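Long-range contacts in Serine/threonine/tyrosine-interacting protein (Homo sapiens, PDB 2R0B), which acts as a catalytically inactive phosphatase that holds ERK1 and ERK2 in the nucleus and, by binding the F-box of FBXW7, blocks its assembly into the SCF ubiquitin ligase: residues I34-N43 and F57-A65; I72-I83 and A106-T115. All coordinates share one frame; numbering follows the deposited sequence. Where two conformers were deposited one is given.

From the N terminus, the chain first closes a loop at contact 1, where 57-65 returns beside 34-43 after 13 residues that hold neither helix nor strand. Contact 2 then opens at 72-83 and closes at 106-115, with strand 93-96 lying in between; the two loops follow in series and neither nest nor cross. Contact 1 builds the edge of the central sheet of the dual-specificity phosphatase domain, and contact 2 pairs two helices, 76-88 and 103-116. Their centres are 13 Å apart, yet they touch directly: Ile64 CD1 packs on Phe107 CE2 at 3.3 Å, and Ile38 CG1 on Phe82 CD2 at 3.5 Å, tying sheet to helices.

Contact 1: I34-N43 and F57-A65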
loop_
_atom_site.group_PDB
_atom_site.type_symbol
_atom_site.label_atom_id
_atom_site.label_comp_id
_atom_site.label_asym_id
_atom_site.label_seq_id
_atom_site.Cartn_x
_atom_site.Cartn_y
_atom_site.Cartn_z
ATOM N N ILE A 34 -7.371 -10.921 6.404
ATOM C CA ILE A 34 -6.146 -10.080 6.419
ATOM C C ILE A 34 -5.177 -10.656 7.437
ATOM O O ILE A 34 -5.575 -10.936 8.563
ATOM C CB ILE A 34 -6.449 -8.627 6.863
ATOM C CG1 ILE A 34 -7.379 -7.888 5.886
ATOM C CG2 ILE A 34 -5.157 -7.853 7.146
ATOM C CD1 ILE A 34 -6.940 -7.995 4.438
ATOM N N THR A 35 -3.908 -10.795 7.053
ATOM C CA THR A 35 -2.882 -11.349 7.937
ATOM C C THR A 35 -1.660 -10.442 8.063
ATOM O O THR A 35 -0.866 -10.596 9.003
ATOM C CB THR A 35 -2.390 -12.735 7.457
ATOM O OG1 THR A 35 -1.933 -12.659 6.108
ATOM C CG2 THR A 35 -3.503 -13.756 7.564
ATOM N N HIS A 36 -1.515 -9.532 7.104
ATOM C CA HIS A 36 -0.358 -8.643 7.007
ATOM C C HIS A 36 -0.802 -7.203 6.719
ATOM O O HIS A 36 -1.702 -6.992 5.923
ATOM C CB HIS A 36 0.509 -9.100 5.841
ATOM C CG HIS A 36 1.275 -10.360 6.091
ATOM N ND1 HIS A 36 0.686 -11.608 6.078
ATOM C CD2 HIS A 36 2.595 -10.565 6.318
ATOM C CE1 HIS A 36 1.609 -12.524 6.317
ATOM N NE2 HIS A 36 2.777 -11.917 6.462
ATOM N N ILE A 37 -0.153 -6.211 7.335
ATOM C CA ILE A 37 -0.537 -4.816 7.105
ATOM C C ILE A 37 0.709 -3.946 6.885
ATOM O O ILE A 37 1.659 -4.014 7.670
ATOM C CB ILE A 37 -1.335 -4.264 8.314
ATOM C CG1 ILE A 37 -2.598 -5.111 8.558
ATOM C CG2 ILE A 37 -1.660 -2.769 8.126
ATOM C CD1 ILE A 37 -3.393 -4.706 9.794
ATOM N N ILE A 38 0.745 -3.216 5.782
ATOM C CA ILE A 38 1.785 -2.190 5.575
ATOM C C ILE A 38 1.147 -0.891 6.074
ATOM O O ILE A 38 0.161 -0.424 5.515
ATOM C CB ILE A 38 2.250 -2.063 4.111
ATOM C CG1 ILE A 38 2.829 -3.384 3.607
ATOM C CG2 ILE A 38 3.331 -0.951 3.996
ATOM C CD1 ILE A 38 3.317 -3.341 2.156
ATOM N N CYS A 39 1.715 -0.332 7.136
ATOM C CA CYS A 39 1.163 0.865 7.801
ATOM C C CYS A 39 2.106 2.042 7.507
ATOM O O CYS A 39 3.237 2.059 8.015
ATOM C CB CYS A 39 1.070 0.565 9.305
ATOM S SG CYS A 39 0.821 2.011 10.394
ATOM N N ILE A 40 1.681 2.977 6.647
ATOM C CA ILE A 40 2.554 4.039 6.151
ATOM C C ILE A 40 2.123 5.366 6.776
ATOM O O ILE A 40 0.950 5.715 6.721
ATOM C CB ILE A 40 2.458 4.204 4.619
ATOM C CG1 ILE A 40 2.918 2.936 3.889
ATOM C CG2 ILE A 40 3.269 5.454 4.158
ATOM C CD1 ILE A 40 2.236 2.745 2.518
ATOM N N ARG A 41 3.074 6.105 7.333
ATOM C CA ARG A 41 2.784 7.385 7.980
ATOM C C ARG A 41 4.086 8.145 8.238
ATOM O O ARG A 41 5.161 7.533 8.235
ATOM C CB ARG A 41 2.013 7.144 9.288
ATOM C CG ARG A 41 2.833 6.768 10.535
ATOM C CD ARG A 41 3.723 5.524 10.428
ATOM N NE ARG A 41 4.475 5.349 11.666
ATOM C CZ ARG A 41 5.646 5.915 11.932
ATOM N NH1 ARG A 41 6.210 5.711 13.121
ATOM N NH2 ARG A 41 6.256 6.683 11.027
ATOM N N GLN A 42 3.990 9.467 8.424
ATOM C CA GLN A 42 5.107 10.278 8.924
ATOM C C GLN A 42 5.184 10.077 10.414
ATOM O O GLN A 42 4.187 9.774 11.050
ATOM C CB GLN A 42 4.835 11.780 8.746
ATOM C CG GLN A 42 4.633 12.309 7.366
ATOM C CD GLN A 42 4.520 13.833 7.390
ATOM O OE1 GLN A 42 3.426 14.388 7.309
ATOM N NE2 GLN A 42 5.657 14.507 7.545
ATOM N N ASN A 43 6.345 10.330 11.005
ATOM C CA ASN A 43 6.454 10.196 12.443
ATOM C C ASN A 43 5.453 11.099 13.183
ATOM O O ASN A 43 4.887 10.692 14.200
ATOM C CB ASN A 43 7.887 10.439 12.907
ATOM C CG ASN A 43 8.837 9.357 12.435
ATOM O OD1 ASN A 43 8.473 8.174 12.352
ATOM N ND2 ASN A 43 10.076 9.760 12.108
ATOM N N PHE A 57 -1.469 -9.612 13.782
ATOM C CA PHE A 57 -1.082 -9.368 12.395
ATOM C C PHE A 57 0.408 -9.159 12.326
ATOM O O PHE A 57 1.029 -8.778 13.333
ATOM C CB PHE A 57 -1.776 -8.104 11.849
ATOM C CG PHE A 57 -3.279 -8.172 11.840
ATOM C CD1 PHE A 57 -3.953 -9.020 10.987
ATOM C CD2 PHE A 57 -4.026 -7.348 12.672
ATOM C CE1 PHE A 57 -5.352 -9.087 10.997
ATOM C CE2 PHE A 57 -5.427 -7.421 12.692
ATOM C CZ PHE A 57 -6.090 -8.293 11.844
ATOM N N ARG A 58 0.982 -9.383 11.147
ATOM C CA ARG A 58 2.362 -8.967 10.873
ATOM C C ARG A 58 2.365 -7.592 10.204
ATOM O O ARG A 58 1.664 -7.373 9.207
ATOM C CB ARG A 58 3.086 -9.982 9.995
ATOM C CG ARG A 58 3.221 -11.368 10.617
ATOM C CD ARG A 58 4.173 -12.236 9.822
ATOM N NE ARG A 58 4.364 -13.551 10.441
ATOM C CZ ARG A 58 5.136 -14.509 9.936
ATOM N NH1 ARG A 58 5.808 -14.306 8.803
ATOM N NH2 ARG A 58 5.249 -15.674 10.570
ATOM N N TYR A 59 3.149 -6.665 10.744
ATOM C CA TYR A 59 3.157 -5.295 10.262
ATOM C C TYR A 59 4.454 -4.958 9.549
ATOM O O TYR A 59 5.504 -5.538 9.843
ATOM C CB TYR A 59 2.971 -4.325 11.437
ATOM C CG TYR A 59 1.560 -4.232 11.951
ATOM C CD1 TYR A 59 0.669 -3.277 11.441
ATOM C CD2 TYR A 59 1.106 -5.090 12.950
ATOM C CE1 TYR A 59 -0.638 -3.180 11.921
ATOM C CE2 TYR A 59 -0.190 -5.010 13.425
ATOM C CZ TYR A 59 -1.060 -4.051 12.913
ATOM O OH TYR A 59 -2.333 -3.948 13.423
ATOM N N LEU A 60 4.369 -4.017 8.604
ATOM C CA LEU A 60 5.528 -3.339 8.062
ATOM C C LEU A 60 5.241 -1.849 8.158
ATOM O O LEU A 60 4.346 -1.341 7.482
ATOM C CB LEU A 60 5.789 -3.762 6.609
ATOM C CG LEU A 60 6.968 -3.102 5.911
ATOM C CD1 LEU A 60 8.236 -3.485 6.647
ATOM C CD2 LEU A 60 7.113 -3.559 4.451
ATOM N N VAL A 61 5.960 -1.149 9.036
ATOM C CA VAL A 61 5.708 0.291 9.271
ATOM C C VAL A 61 6.742 1.122 8.523
ATOM O O VAL A 61 7.950 0.937 8.707
ATOM C CB VAL A 61 5.726 0.638 10.785
ATOM C CG1 VAL A 61 5.553 2.140 11.004
ATOM C CG2 VAL A 61 4.668 -0.138 11.536
ATOM N N LEU A 62 6.260 2.042 7.686
ATOM C CA LEU A 62 7.133 2.840 6.825
ATOM C C LEU A 62 6.952 4.310 7.145
ATOM O O LEU A 62 5.872 4.880 6.948
ATOM C CB LEU A 62 6.841 2.606 5.329
ATOM C CG LEU A 62 7.011 1.194 4.764
ATOM C CD1 LEU A 62 6.600 1.114 3.287
ATOM C CD2 LEU A 62 8.423 0.644 4.956
ATOM N N ASP A 63 8.021 4.903 7.650
ATOM C CA ASP A 63 8.051 6.331 7.955
ATOM C C ASP A 63 8.291 7.097 6.646
ATOM O O ASP A 63 9.431 7.226 6.165
ATOM C CB ASP A 63 9.132 6.577 9.007
ATOM C CG ASP A 63 9.448 8.042 9.211
ATOM O OD1 ASP A 63 8.591 8.894 8.897
ATOM O OD2 ASP A 63 10.564 8.355 9.716
ATOM N N ILE A 64 7.200 7.590 6.060
ATOM C CA ILE A 64 7.243 8.235 4.733
ATOM C C ILE A 64 6.376 9.487 4.743
ATOM O O ILE A 64 5.229 9.424 5.190
ATOM C CB ILE A 64 6.688 7.278 3.620
ATOM C CG1 ILE A 64 7.609 6.054 3.457
ATOM C CG2 ILE A 64 6.515 8.048 2.278
ATOM C CD1 ILE A 64 7.125 4.955 2.562
ATOM N N ALA A 65 6.919 10.611 4.265
ATOM C CA ALA A 65 6.132 11.837 4.050
ATOM C C ALA A 65 5.465 11.858 2.682
ATOM O O ALA A 65 6.039 11.365 1.695
ATOM C CB ALA A 65 7.019 13.043 4.194
#
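Strands 36-41 and 58-63 pair in parallel at the edge of the mixed sheet in the dual-specificity phosphatase fold; 58-63 is an outermost strand, while 36-41 is also bonded to 93-96. The strand axes come within 4.6 Å at 17°, and seven backbone hydrogen bonds run from Arg58 N to Thr35 O at one end to Ile64 N on Arg41 O at the other. The face bearing Ile38, Ile40 and Leu62 meets helices 76-88 and 103-116: Leu62 CD1 touches both isoleucines, 3.9 Å from Ile38 CG2. On the face bearing Ile37 and Tyr59, Ile37 takes CG1 anti to its carbonyl carbon (chi1 -59°), and its CD1 ends over one face of the Phe57 ring, a CH-pi contact 4.3 Å from the centroid. The same methyl lies 3.8 Å from Tyr59 CE1, and the Tyr59 hydroxyl bonds the backbone N of Phe53 in the FBXW7-interaction motif. Phe57 turns its ring edge to the Ile34 carbonyl, CE1 to O 3.1 Å. At the far end, the Arg41 guanidinium passes one face over Val61 CG1, with NE 3.4 Å from that methyl. Its NH2 makes a long salt bridge to Asp63 OD1 (3.9 Å) and donates, near the guanidinium plane, to Asn43 OD1 at 3.0 Å.

Contact 2: I72-I83 and A106-T115; sequences IIRFFPMTKEFI and AFVIAYIMET
Lys80 sends CG anti to its backbone N and then bends at chi2 (76°), a course that carries its aliphatic chain past the Tyr111 side chain at about a right angle, CD to CD1 3.8 Å, and delivers NZ to Thr115 OG1 at 2.8 Å. Tyr111 likewise has CG anti to its own N, which swings its ring between two partners: Ile83 CG2 sits over one face, 3.7 Å from the centroid, and Thr115 OG1 lies above the centre of the opposite face. The Thr115 hydroxyl donates to Tyr111 O, a carbonyl that also accepts Thr115 N from the other side of its plane; with its proton so used, Thr115 OG1 accepts from NZ. NZ has a second mate in the salt bridge to Asp84. A methionine in place of Lys80 would probably leave the Thr115 hydroxyl without this donor and Asp84 without this counter-charge.

Within the dual-specificity phosphatase fold these are helices 76-88 and 103-116, both packed on strand 36-41; the axes of 76-83 and 106-115 approach to 9.7 Å and cross at -74°. Where they meet, Phe107 reaches toward the start of helix 76-88 and receives the edge of Phe76 on its face in an offset T-shaped pair, planes at 78°. Ala110 CB covers the centre of one Phe76 face, 3.8 Å from the centroid, while Ile72 O and Ile73 CA lie over the opposite one, so the ring is gripped from both sides. Thr79 OG1 stands at the Phe107 edge and meets a water, which donates to Phe107 O at 2.8 Å.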
loop_
_atom_site.group_PDB
_atom_site.type_symbol
_atom_site.label_atom_id
_atom_site.label_comp_id
_atom_site.label_asym_id
_atom_site.label_seq_id
_atom_site.Cartn_x
_atom_site.Cartn_y
_atom_site.Cartn_z
ATOM N N ILE A 72 10.549 7.146 -1.947
ATOM C CA ILE A 72 9.846 5.872 -1.698
ATOM C C ILE A 72 10.407 4.710 -2.524
ATOM O O ILE A 72 10.207 3.562 -2.166
ATOM C CB ILE A 72 8.318 5.962 -1.952
ATOM C CG1 ILE A 72 8.005 6.279 -3.424
ATOM C CG2 ILE A 72 7.673 6.952 -0.979
ATOM C CD1 ILE A 72 6.470 6.324 -3.727
ATOM N N ILE A 73 11.101 4.993 -3.625
ATOM C CA ILE A 73 11.700 3.908 -4.427
ATOM C C ILE A 73 12.635 3.011 -3.602
ATOM O O ILE A 73 12.685 1.800 -3.819
ATOM C CB ILE A 73 12.388 4.454 -5.711
ATOM C CG1 ILE A 73 12.814 3.311 -6.632
ATOM C CG2 ILE A 73 13.550 5.385 -5.351
ATOM C CD1 ILE A 73 13.377 3.782 -7.983
ATOM N N ARG A 74 13.343 3.599 -2.628
ATOM C CA ARG A 74 14.194 2.799 -1.741
ATOM C C ARG A 74 13.465 1.620 -1.059
ATOM O O ARG A 74 14.112 0.633 -0.680
ATOM C CB ARG A 74 14.866 3.686 -0.682
ATOM C CG ARG A 74 13.868 4.362 0.266
ATOM C CD ARG A 74 14.528 5.344 1.186
ATOM N NE ARG A 74 13.541 6.225 1.794
ATOM C CZ ARG A 74 13.575 6.651 3.056
ATOM N NH1 ARG A 74 14.544 6.277 3.881
ATOM N NH2 ARG A 74 12.620 7.451 3.502
ATOM N N PHE A 75 12.138 1.725 -0.910
ATOM C CA PHE A 75 11.366 0.700 -0.187
ATOM C C PHE A 75 10.567 -0.240 -1.112
ATOM O O PHE A 75 9.994 -1.242 -0.618
ATOM C CB PHE A 75 10.393 1.323 0.846
ATOM C CG PHE A 75 11.069 1.964 2.045
ATOM C CD1 PHE A 75 11.949 1.238 2.844
ATOM C CD2 PHE A 75 10.796 3.288 2.386
ATOM C CE1 PHE A 75 12.579 1.855 3.936
ATOM C CE2 PHE A 75 11.400 3.903 3.477
ATOM C CZ PHE A 75 12.287 3.183 4.261
ATOM N N PHE A 76 10.551 0.020 -2.425
ATOM C CA PHE A 76 9.815 -0.868 -3.329
ATOM C C PHE A 76 10.232 -2.355 -3.237
ATOM O O PHE A 76 9.372 -3.203 -3.184
ATOM C CB PHE A 76 9.822 -0.356 -4.783
ATOM C CG PHE A 76 9.046 0.936 -4.978
ATOM C CD1 PHE A 76 8.052 1.317 -4.084
ATOM C CD2 PHE A 76 9.284 1.741 -6.079
ATOM C CE1 PHE A 76 7.327 2.525 -4.276
ATOM C CE2 PHE A 76 8.573 2.937 -6.277
ATOM C CZ PHE A 76 7.591 3.318 -5.387
ATOM N N PRO A 77 11.559 -2.663 -3.209
ATOM C CA PRO A 77 11.935 -4.077 -3.059
ATOM C C PRO A 77 11.410 -4.709 -1.773
ATOM O O PRO A 77 10.932 -5.845 -1.827
ATOM C CB PRO A 77 13.485 -4.042 -3.112
ATOM C CG PRO A 77 13.767 -2.783 -3.946
ATOM C CD PRO A 77 12.746 -1.804 -3.407
ATOM N N MET A 78 11.439 -3.943 -0.674
ATOM C CA MET A 78 10.992 -4.369 0.652
ATOM C C MET A 78 9.509 -4.724 0.622
ATOM O O MET A 78 9.081 -5.770 1.112
ATOM C CB MET A 78 11.262 -3.220 1.651
ATOM C CG MET A 78 10.791 -3.410 3.110
ATOM S SD MET A 78 11.279 -2.049 4.234
ATOM C CE MET A 78 13.031 -1.835 3.898
ATOM N N THR A 79 8.707 -3.822 0.056
ATOM C CA THR A 79 7.257 -4.040 0.086
ATOM C C THR A 79 6.825 -5.149 -0.867
ATOM O O THR A 79 5.908 -5.909 -0.553
ATOM C CB THR A 79 6.460 -2.747 -0.142
ATOM O OG1 THR A 79 6.780 -2.216 -1.429
ATOM C CG2 THR A 79 6.822 -1.735 0.957
ATOM N N LYS A 80 7.509 -5.270 -2.000
ATOM C CA LYS A 80 7.266 -6.376 -2.935
ATOM C C LYS A 80 7.519 -7.736 -2.250
ATOM O O LYS A 80 6.694 -8.650 -2.341
ATOM C CB LYS A 80 8.143 -6.210 -4.183
ATOM C CG LYS A 80 8.302 -7.449 -5.112
ATOM C CD LYS A 80 7.099 -7.736 -5.990
ATOM C CE LYS A 80 7.396 -8.874 -7.003
ATOM N NZ LYS A 80 6.172 -9.696 -7.280
ATOM N N GLU A 81 8.648 -7.841 -1.547
ATOM C CA GLU A 81 9.003 -9.043 -0.775
ATOM C C GLU A 81 7.946 -9.346 0.299
ATOM O O GLU A 81 7.502 -10.488 0.435
ATOM C CB GLU A 81 10.417 -8.870 -0.179
ATOM C CG GLU A 81 10.839 -9.901 0.869
ATOM C CD GLU A 81 12.234 -9.621 1.427
ATOM O OE1 GLU A 81 12.498 -8.478 1.872
ATOM O OE2 GLU A 81 13.071 -10.555 1.411
ATOM N N PHE A 82 7.498 -8.308 1.000
ATOM C CA PHE A 82 6.549 -8.453 2.097
ATOM C C PHE A 82 5.199 -8.970 1.578
ATOM O O PHE A 82 4.630 -9.944 2.116
ATOM C CB PHE A 82 6.402 -7.103 2.820
ATOM C CG PHE A 82 5.485 -7.131 4.035
ATOM C CD1 PHE A 82 5.945 -7.570 5.265
ATOM C CD2 PHE A 82 4.194 -6.637 3.955
ATOM C CE1 PHE A 82 5.138 -7.580 6.382
ATOM C CE2 PHE A 82 3.367 -6.613 5.077
ATOM C CZ PHE A 82 3.847 -7.084 6.297
ATOM N N ILE A 83 4.735 -8.352 0.495
ATOM C CA ILE A 83 3.476 -8.723 -0.109
ATOM C C ILE A 83 3.575 -10.106 -0.722
ATOM O O ILE A 83 2.683 -10.913 -0.497
ATOM C CB ILE A 83 3.012 -7.711 -1.157
ATOM C CG1 ILE A 83 2.596 -6.386 -0.467
ATOM C CG2 ILE A 83 1.828 -8.264 -1.954
ATOM C CD1 ILE A 83 2.543 -5.190 -1.414
ATOM N N ALA A 106 0.767 4.612 -4.219
ATOM C CA ALA A 106 2.008 4.397 -4.969
ATOM C C ALA A 106 2.622 3.012 -4.691
ATOM O O ALA A 106 3.103 2.334 -5.606
ATOM C CB ALA A 106 3.029 5.511 -4.691
ATOM N N PHE A 107 2.622 2.587 -3.427
ATOM C CA PHE A 107 3.144 1.275 -3.079
ATOM C C PHE A 107 2.332 0.125 -3.713
ATOM O O PHE A 107 2.912 -0.883 -4.132
ATOM C CB PHE A 107 3.287 1.130 -1.550
ATOM C CG PHE A 107 4.561 1.724 -1.031
ATOM C CD1 PHE A 107 5.759 1.014 -1.138
ATOM C CD2 PHE A 107 4.587 3.036 -0.538
ATOM C CE1 PHE A 107 6.955 1.585 -0.694
ATOM C CE2 PHE A 107 5.776 3.614 -0.112
ATOM C CZ PHE A 107 6.963 2.882 -0.184
ATOM N N VAL A 108 1.013 0.312 -3.847
ATOM C CA VAL A 108 0.184 -0.752 -4.454
ATOM C C VAL A 108 0.450 -0.785 -5.959
ATOM O O VAL A 108 0.510 -1.869 -6.587
ATOM C CB VAL A 108 -1.313 -0.560 -4.106
ATOM C CG1 VAL A 108 -2.204 -1.362 -5.044
ATOM C CG2 VAL A 108 -1.583 -0.952 -2.616
ATOM N N ILE A 109 0.646 0.402 -6.534
ATOM C CA ILE A 109 0.950 0.518 -7.974
ATOM C C ILE A 109 2.297 -0.119 -8.298
ATOM O O ILE A 109 2.442 -0.770 -9.324
ATOM C CB ILE A 109 0.815 1.982 -8.491
ATOM C CG1 ILE A 109 -0.691 2.356 -8.521
ATOM C CG2 ILE A 109 1.506 2.157 -9.889
ATOM C CD1 ILE A 109 -1.041 3.864 -8.498
ATOM N N ALA A 110 3.288 0.067 -7.434
ATOM C CA ALA A 110 4.599 -0.511 -7.699
ATOM C C ALA A 110 4.504 -2.034 -7.770
ATOM O O ALA A 110 5.083 -2.656 -8.659
ATOM C CB ALA A 110 5.585 -0.099 -6.614
ATOM N N TYR A 111 3.748 -2.608 -6.830
ATOM C CA TYR A 111 3.553 -4.042 -6.771
ATOM C C TYR A 111 2.883 -4.506 -8.062
ATOM O O TYR A 111 3.300 -5.506 -8.650
ATOM C CB TYR A 111 2.740 -4.456 -5.524
ATOM C CG TYR A 111 2.514 -5.945 -5.494
ATOM C CD1 TYR A 111 3.511 -6.821 -5.036
ATOM C CD2 TYR A 111 1.352 -6.488 -6.032
ATOM C CE1 TYR A 111 3.315 -8.203 -5.053
ATOM C CE2 TYR A 111 1.151 -7.863 -6.065
ATOM C CZ TYR A 111 2.124 -8.705 -5.571
ATOM O OH TYR A 111 1.885 -10.053 -5.658
ATOM N N ILE A 112 1.873 -3.762 -8.508
ATOM C CA ILE A 112 1.098 -4.166 -9.706
ATOM C C ILE A 112 1.923 -4.066 -10.981
ATOM O O ILE A 112 1.912 -4.984 -11.821
ATOM C CB ILE A 112 -0.187 -3.337 -9.857
ATOM C CG1 ILE A 112 -1.166 -3.714 -8.768
ATOM C CG2 ILE A 112 -0.808 -3.535 -11.297
ATOM C CD1 ILE A 112 -2.316 -2.728 -8.606
ATOM N N MET A 113 2.688 -2.981 -11.108
ATOM C CA MET A 113 3.565 -2.805 -12.268
ATOM C C MET A 113 4.553 -3.960 -12.451
ATOM O O MET A 113 4.652 -4.557 -13.545
ATOM C CB MET A 113 4.324 -1.465 -12.166
ATOM C CG MET A 113 3.425 -0.232 -12.353
ATOM S SD MET A 113 4.301 1.332 -12.073
ATOM C CE MET A 113 5.616 1.203 -13.320
ATOM N N GLU A 114 5.278 -4.285 -11.383
ATOM C CA GLU A 114 6.280 -5.325 -11.461
ATOM C C GLU A 114 5.700 -6.724 -11.637
ATOM O O GLU A 114 6.215 -7.522 -12.429
ATOM C CB GLU A 114 7.173 -5.290 -10.232
ATOM C CG GLU A 114 8.354 -6.198 -10.400
ATOM C CD GLU A 114 9.447 -5.949 -9.411
ATOM O OE1 GLU A 114 9.224 -5.242 -8.387
ATOM O OE2 GLU A 114 10.547 -6.486 -9.671
ATOM N N THR A 115 4.651 -7.023 -10.877
ATOM C CA THR A 115 4.094 -8.380 -10.821
ATOM C C THR A 115 3.285 -8.712 -12.073
ATOM O O THR A 115 3.386 -9.830 -12.623
ATOM C CB THR A 115 3.262 -8.547 -9.535
ATOM O OG1 THR A 115 4.097 -8.249 -8.407
ATOM C CG2 THR A 115 2.725 -9.998 -9.377
HETATM O O HOH W 1 5.003 -2.632 -3.441
#